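Local coordinates for SusD homolog (Bacteroides thetaiotaomicron VPI-5482, PDB 3IHV), which probably binds glycans at the outer membrane for uptake, as do other SusD-family proteins that partner with outer-membrane transporters, at residues 72-78 / 516-522; 300-306 / 363-368. The contacts are given in a common frame with arbitrary orientation. Numbering follows the deposited sequence.

Interaction 1: residues 72-78 / 516-522; sequences TTQSEVQ and FPIPQRD. With EDO (1,2-ethanediol), chain J; EDO (1,2-ethanediol), chain I.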
loop_
_atom_site.group_PDB
_atom_site.type_symbol
_atom_site.label_atom_id
_atom_site.label_comp_id
_atom_site.label_asym_id
_atom_site.label_seq_id
_atom_site.Cartn_x
_atom_site.Cartn_y
_atom_site.Cartn_z
ATOM N N THR A 72 0.198 -0.460 -23.626
ATOM C CA THR A 72 1.540 -0.782 -23.158
ATOM C C THR A 72 2.466 0.444 -23.062
ATOM O O THR A 72 3.476 0.388 -22.400
ATOM C CB THR A 72 2.229 -1.756 -24.069
ATOM O OG1 THR A 72 2.321 -1.162 -25.385
ATOM C CG2 THR A 72 1.495 -3.134 -24.118
ATOM N N THR A 73 2.099 1.525 -23.743
ATOM C CA THR A 73 2.819 2.774 -23.794
ATOM C C THR A 73 2.439 3.774 -22.694
ATOM O O THR A 73 2.965 4.879 -22.673
ATOM C CB THR A 73 2.521 3.437 -25.148
ATOM O OG1 THR A 73 1.087 3.521 -25.317
ATOM C CG2 THR A 73 3.137 2.601 -26.312
ATOM N N GLN A 74 1.510 3.411 -21.819
ATOM C CA GLN A 74 1.012 4.319 -20.775
ATOM C C GLN A 74 2.201 4.826 -19.970
ATOM O O GLN A 74 2.956 4.039 -19.390
ATOM C CB GLN A 74 -0.004 3.596 -19.893
ATOM C CG GLN A 74 -0.769 4.543 -19.025
ATOM C CD GLN A 74 -1.673 5.476 -19.829
ATOM O OE1 GLN A 74 -2.276 5.065 -20.828
ATOM N NE2 GLN A 74 -1.744 6.745 -19.413
ATOM N N SER A 75 2.342 6.154 -19.941
ATOM C CA SER A 75 3.501 6.810 -19.341
ATOM C C SER A 75 3.735 6.475 -17.878
ATOM O O SER A 75 4.867 6.228 -17.465
ATOM C CB SER A 75 3.363 8.339 -19.486
ATOM O OG SER A 75 3.536 8.722 -20.834
ATOM N N GLU A 76 2.666 6.476 -17.104
ATOM C CA GLU A 76 2.781 6.242 -15.675
ATOM C C GLU A 76 3.389 4.887 -15.343
ATOM O O GLU A 76 4.153 4.770 -14.379
ATOM C CB GLU A 76 1.421 6.368 -14.973
ATOM C CG GLU A 76 0.792 7.761 -15.027
ATOM C CD GLU A 76 0.019 8.074 -16.308
ATOM O OE1 GLU A 76 0.092 7.306 -17.295
ATOM O OE2 GLU A 76 -0.674 9.122 -16.303
ATOM N N VAL A 77 3.052 3.883 -16.154
ATOM C CA VAL A 77 3.552 2.545 -15.986
ATOM C C VAL A 77 5.067 2.544 -16.191
ATOM O O VAL A 77 5.809 2.012 -15.359
ATOM C CB VAL A 77 2.861 1.573 -16.927
ATOM C CG1 VAL A 77 3.480 0.180 -16.794
ATOM C CG2 VAL A 77 1.321 1.548 -16.627
ATOM N N GLN A 78 5.525 3.158 -17.285
ATOM C CA GLN A 78 6.960 3.271 -17.525
ATOM C C GLN A 78 7.647 4.041 -16.389
ATOM O O GLN A 78 8.765 3.681 -15.970
ATOM C CB GLN A 78 7.249 3.932 -18.871
ATOM C CG GLN A 78 8.747 3.918 -19.272
ATOM C CD GLN A 78 9.574 5.042 -18.653
ATOM O OE1 GLN A 78 10.804 4.945 -18.534
ATOM N NE2 GLN A 78 8.911 6.117 -18.284
ATOM N N PHE A 516 0.533 -5.661 -14.915
ATOM C CA PHE A 516 0.762 -4.499 -15.770
ATOM C C PHE A 516 1.658 -4.957 -16.915
ATOM O O PHE A 516 2.366 -5.980 -16.793
ATOM C CB PHE A 516 1.394 -3.342 -14.998
ATOM C CG PHE A 516 0.357 -2.392 -14.349
ATOM C CD1 PHE A 516 -0.880 -2.867 -13.916
ATOM C CD2 PHE A 516 0.660 -1.074 -14.114
ATOM C CE1 PHE A 516 -1.814 -2.006 -13.301
ATOM C CE2 PHE A 516 -0.241 -0.219 -13.479
ATOM C CZ PHE A 516 -1.490 -0.681 -13.104
ATOM N N PRO A 517 1.608 -4.260 -18.044
ATOM C CA PRO A 517 2.488 -4.628 -19.127
ATOM C C PRO A 517 3.924 -4.231 -18.814
ATOM O O PRO A 517 4.158 -3.304 -18.036
ATOM C CB PRO A 517 2.000 -3.749 -20.289
ATOM C CG PRO A 517 1.465 -2.471 -19.584
ATOM C CD PRO A 517 0.857 -3.022 -18.317
ATOM N N ILE A 518 4.868 -4.887 -19.468
ATOM C CA ILE A 518 6.250 -4.449 -19.420
ATOM C C ILE A 518 6.178 -3.156 -20.253
ATOM O O ILE A 518 5.563 -3.163 -21.300
ATOM C CB ILE A 518 7.176 -5.444 -20.112
ATOM C CG1 ILE A 518 7.045 -6.838 -19.467
ATOM C CG2 ILE A 518 8.609 -4.916 -20.092
ATOM C CD1 ILE A 518 7.259 -6.920 -17.963
ATOM N N PRO A 519 6.733 -2.038 -19.764
ATOM C CA PRO A 519 6.582 -0.800 -20.549
ATOM C C PRO A 519 7.072 -0.929 -21.986
ATOM O O PRO A 519 8.117 -1.537 -22.261
ATOM C CB PRO A 519 7.396 0.233 -19.766
ATOM C CG PRO A 519 7.469 -0.299 -18.372
ATOM C CD PRO A 519 7.469 -1.809 -18.508
ATOM N N GLN A 520 6.319 -0.361 -22.904
ATOM C CA GLN A 520 6.680 -0.476 -24.307
ATOM C C GLN A 520 8.075 0.062 -24.588
ATOM O O GLN A 520 8.800 -0.503 -25.386
ATOM C CB GLN A 520 5.671 0.259 -25.183
ATOM C CG GLN A 520 5.847 -0.047 -26.663
ATOM C CD GLN A 520 5.607 -1.520 -26.961
ATOM O OE1 GLN A 520 4.626 -2.099 -26.509
ATOM N NE2 GLN A 520 6.526 -2.135 -27.738
ATOM N N ARG A 521 8.445 1.167 -23.946
ATOM C CA ARG A 521 9.768 1.744 -24.140
ATOM C C ARG A 521 10.846 0.717 -23.851
ATOM O O ARG A 521 11.815 0.623 -24.581
ATOM C CB ARG A 521 9.996 2.941 -23.223
ATOM C CG ARG A 521 11.421 3.555 -23.364
ATOM C CD ARG A 521 11.789 4.503 -22.195
ATOM N NE ARG A 521 13.249 4.744 -22.102
ATOM C CZ ARG A 521 14.119 4.090 -21.313
ATOM N NH1 ARG A 521 13.753 3.104 -20.484
ATOM N NH2 ARG A 521 15.404 4.439 -21.348
ATOM N N ASP A 522 10.673 -0.046 -22.774
ATOM C CA ASP A 522 11.641 -1.077 -22.401
ATOM C C ASP A 522 11.591 -2.289 -23.298
ATOM O O ASP A 522 12.629 -2.844 -23.654
ATOM C CB ASP A 522 11.497 -1.416 -20.912
ATOM C CG ASP A 522 11.681 -0.186 -20.048
ATOM O OD1 ASP A 522 12.843 0.147 -19.741
ATOM O OD2 ASP A 522 10.721 0.543 -19.787
HETATM C C1 EDO J . 16.056 -0.527 -21.098
HETATM O O1 EDO J . 15.183 -0.984 -20.052
HETATM C C2 EDO J . 16.919 0.610 -20.599
HETATM O O2 EDO J . 17.488 0.244 -19.346
HETATM C C1 EDO I . 16.010 -2.205 -17.069
HETATM O O1 EDO I . 15.718 -0.925 -16.550
HETATM C C2 EDO I . 14.753 -3.008 -17.152
HETATM O O2 EDO I . 14.099 -2.779 -18.412
#
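Val77 is one of the main bumps here. Its CA-to-CB bond points toward residues 516-522, and its two methyls spread across a hollow walled by one aromatic and two proline rings: CG2 lies 3.7 Å from CD2 of Phe516, while CG1 lies 4.3 Å from CG of Pro517 and likewise 4.3 Å from CG of Pro519. Phe516 is itself held among the rings of Phe45 and Phe70 and touches Phe135 of helix 107-135. A second bump comes from the opposite partner: the Pro519 ring presses on the start of helix 75-101, CG 3.7 Å from CA of Gln78 and CB 3.8 Å from CB of Gln78, with Trp81 also touching it. Phe516 to Pro519 run extended, every phi between -55° and -82° and every psi between 131° and 158°, close to polyproline II. In fold terms, the contact packs the start of a long helix in the N-terminal part, assigned to the TPR clan as expected for the SusD family, against the chain near its C-terminus. Thr72 fills the next recess, its CG2 3.9 Å from CB of Pro517, and Thr73 sets CG2 3.6 Å from CB of Gln520. Two hydrogen bonds fix this end: Gln520 N, at the first turn of helix 520-525, donates to Thr72 O (3.0 Å, N-H...O angle 154°), and Thr72 OG1 donates to Gln520 OE1 (2.7 Å). At the other end Gln78 lies over the short helix, OE1 3.8 Å from CD of Arg521, whose NH1 forms a salt bridge with Asp522 OD1 (3.2 Å).

Interaction 2: residues 300-306 / 363-368; sequences ANVKVVH and KQNYTP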
loop_
_atom_site.group_PDB
_atom_site.type_symbol
_atom_site.label_atom_id
_atom_site.label_comp_id
_atom_site.label_asym_id
_atom_site.label_seq_id
_atom_site.Cartn_x
_atom_site.Cartn_y
_atom_site.Cartn_z
ATOM N N ALA A 300 -10.153 14.282 -4.481
ATOM C CA ALA A 300 -10.951 13.155 -3.958
ATOM C C ALA A 300 -11.546 12.288 -5.053
ATOM O O ALA A 300 -12.752 12.109 -5.130
ATOM C CB ALA A 300 -12.070 13.683 -3.004
ATOM N N ASN A 301 -10.678 11.809 -5.916
ATOM C CA ASN A 301 -11.051 10.999 -7.058
ATOM C C ASN A 301 -11.187 9.500 -6.778
ATOM O O ASN A 301 -11.591 8.722 -7.682
ATOM C CB ASN A 301 -10.049 11.240 -8.207
ATOM C CG ASN A 301 -10.130 12.631 -8.743
ATOM O OD1 ASN A 301 -11.218 13.163 -8.888
ATOM N ND2 ASN A 301 -8.988 13.201 -9.110
ATOM N N VAL A 302 -10.852 9.066 -5.563
ATOM C CA VAL A 302 -11.026 7.668 -5.188
ATOM C C VAL A 302 -12.433 7.570 -4.593
ATOM O O VAL A 302 -12.742 8.211 -3.576
ATOM C CB VAL A 302 -9.990 7.190 -4.140
ATOM C CG1 VAL A 302 -10.384 5.763 -3.657
ATOM C CG2 VAL A 302 -8.547 7.255 -4.759
ATOM N N LYS A 303 -13.282 6.795 -5.256
ATOM C CA LYS A 303 -14.649 6.654 -4.852
ATOM C C LYS A 303 -14.888 5.245 -4.327
ATOM O O LYS A 303 -14.245 4.298 -4.763
ATOM C CB LYS A 303 -15.581 6.955 -6.040
ATOM C CG LYS A 303 -15.422 8.330 -6.613
ATOM C CD LYS A 303 -15.530 9.415 -5.520
ATOM C CE LYS A 303 -15.713 10.803 -6.101
ATOM N NZ LYS A 303 -15.757 11.807 -4.959
ATOM N N VAL A 304 -15.796 5.135 -3.373
ATOM C CA VAL A 304 -16.080 3.859 -2.727
ATOM C C VAL A 304 -17.204 3.120 -3.434
ATOM O O VAL A 304 -18.273 3.696 -3.706
ATOM C CB VAL A 304 -16.466 4.047 -1.231
ATOM C CG1 VAL A 304 -16.781 2.674 -0.567
ATOM C CG2 VAL A 304 -15.377 4.819 -0.482
ATOM N N VAL A 305 -16.981 1.835 -3.722
ATOM C CA VAL A 305 -18.014 1.035 -4.375
ATOM C C VAL A 305 -19.178 0.873 -3.405
ATOM O O VAL A 305 -18.989 0.385 -2.287
ATOM C CB VAL A 305 -17.439 -0.287 -4.878
ATOM C CG1 VAL A 305 -18.545 -1.216 -5.445
ATOM C CG2 VAL A 305 -16.323 -0.030 -5.963
ATOM N N HIS A 306 -20.391 1.254 -3.807
ATOM C CA HIS A 306 -21.471 1.298 -2.811
ATOM C C HIS A 306 -21.891 -0.053 -2.223
ATOM O O HIS A 306 -22.301 -0.124 -1.067
ATOM C CB HIS A 306 -22.691 2.077 -3.264
ATOM C CG HIS A 306 -23.486 2.576 -2.108
ATOM N ND1 HIS A 306 -22.984 3.521 -1.240
ATOM C CD2 HIS A 306 -24.694 2.208 -1.621
ATOM C CE1 HIS A 306 -23.887 3.760 -0.302
ATOM N NE2 HIS A 306 -24.934 2.978 -0.512
ATOM N N LYS A 363 -24.465 8.749 -3.949
ATOM C CA LYS A 363 -23.774 7.800 -3.104
ATOM C C LYS A 363 -22.493 7.256 -3.766
ATOM O O LYS A 363 -21.525 6.868 -3.073
ATOM C CB LYS A 363 -24.699 6.665 -2.686
ATOM C CG LYS A 363 -25.655 7.125 -1.640
ATOM C CD LYS A 363 -26.722 6.103 -1.312
ATOM C CE LYS A 363 -27.528 6.583 -0.096
ATOM N NZ LYS A 363 -28.691 5.722 0.274
ATOM N N GLN A 364 -22.463 7.282 -5.102
ATOM C CA GLN A 364 -21.292 6.824 -5.813
ATOM C C GLN A 364 -20.069 7.717 -5.606
ATOM O O GLN A 364 -18.940 7.339 -5.970
ATOM C CB GLN A 364 -21.610 6.686 -7.313
ATOM C CG GLN A 364 -22.748 5.705 -7.602
ATOM C CD GLN A 364 -23.155 5.709 -9.075
ATOM O OE1 GLN A 364 -23.056 4.689 -9.751
ATOM N NE2 GLN A 364 -23.620 6.878 -9.571
ATOM N N ASN A 365 -20.288 8.898 -5.017
ATOM C CA ASN A 365 -19.230 9.863 -4.792
ATOM C C ASN A 365 -18.575 9.767 -3.410
ATOM O O ASN A 365 -17.645 10.527 -3.154
ATOM C CB ASN A 365 -19.719 11.278 -5.067
ATOM C CG ASN A 365 -19.878 11.559 -6.540
ATOM O OD1 ASN A 365 -19.084 11.086 -7.349
ATOM N ND2 ASN A 365 -20.851 12.394 -6.888
ATOM N N TYR A 366 -19.039 8.868 -2.534
ATOM C CA TYR A 366 -18.386 8.635 -1.242
ATOM C C TYR A 366 -16.902 8.386 -1.499
ATOM O O TYR A 366 -16.519 7.821 -2.544
ATOM C CB TYR A 366 -18.897 7.368 -0.539
ATOM C CG TYR A 366 -20.271 7.354 0.104
ATOM C CD1 TYR A 366 -21.227 8.347 -0.132
ATOM C CD2 TYR A 366 -20.635 6.264 0.898
ATOM C CE1 TYR A 366 -22.479 8.279 0.457
ATOM C CE2 TYR A 366 -21.849 6.176 1.466
ATOM C CZ TYR A 366 -22.791 7.172 1.230
ATOM O OH TYR A 366 -24.019 7.095 1.815
ATOM N N THR A 367 -16.074 8.776 -0.528
ATOM C CA THR A 367 -14.623 8.659 -0.627
ATOM C C THR A 367 -14.078 7.941 0.610
ATOM O O THR A 367 -14.815 7.668 1.563
ATOM C CB THR A 367 -13.960 10.057 -0.673
ATOM O OG1 THR A 367 -14.242 10.770 0.565
ATOM C CG2 THR A 367 -14.486 10.865 -1.860
ATOM N N PRO A 368 -12.784 7.631 0.597
ATOM C CA PRO A 368 -12.220 7.206 1.877
ATOM C C PRO A 368 -12.278 8.390 2.855
ATOM O O PRO A 368 -12.323 9.556 2.429
ATOM C CB PRO A 368 -10.748 6.890 1.516
ATOM C CG PRO A 368 -10.706 6.784 -0.002
ATOM C CD PRO A 368 -11.807 7.602 -0.501
HETATM O O HOH W 1 -20.420 4.496 -2.106
HETATM O O HOH W 2 -18.518 4.565 -6.378
HETATM O O HOH W 3 -27.306 3.417 0.912
#
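This is a buried, strand-like contact between the edges of two small sheets: strand 302-304 pairs with 52-54, and 367-368 with 325-330. The segments run antiparallel, yet a single backbone hydrogen bond crosses, Val304 N to Tyr366 O (2.9 Å, N-H...O angle 156°). Around it, CA of Lys303 lies 3.2 Å from Tyr366 O and CA of Thr367 3.5 Å from Val302 O, both CA-H...O contacts. On the Lys363 side, the type I turn 363-366 draws the backbones apart (CA atoms of His306 and Gln364 6.3 Å, of Lys303 and Thr367 4.7 Å), and waters bridge: one donates to Val304 O and Lys363 O, another to Val304 O and Gln364 O (all 2.8 Å). Beyond, an offset edge-to-face pair sets the His306 edge toward the Tyr366 face (centroids 5.2 Å, planes 76°), with Lys363 CB over a His306 face. Tyr366 OH is hydrogen-bonded to Asp353 OD1. Lys303 NZ donates to Asn365 O (2.9 Å) and Ala300 O (3.0 Å). The junction is thus rich in carbonyl acceptors, which a buried lysine ammonium and ordered waters satisfy as hydrogen-bond donors.

Overall arrangement
The two contacts bury similar areas, 510 Å² and 539 Å², but share no helix or strand; their centres are 28 Å apart and their nearest atoms about 12 Å. Interaction 1 is partly buried, with six of its eleven touching residues buried and two exposed, whereas ten of eleven are buried in interaction 2. Interaction 1 joins helix starts 438 residues apart, linking the N-terminal starch-binding-associated region to the SusD family region; both segments of interaction 2, 57 residues apart, lie in the latter. Interaction 1 combines proline and valine packing with polar groups near the surface, whereas interior interaction 2 adds ordered water and a lysine ammonium to its ring and valine packing.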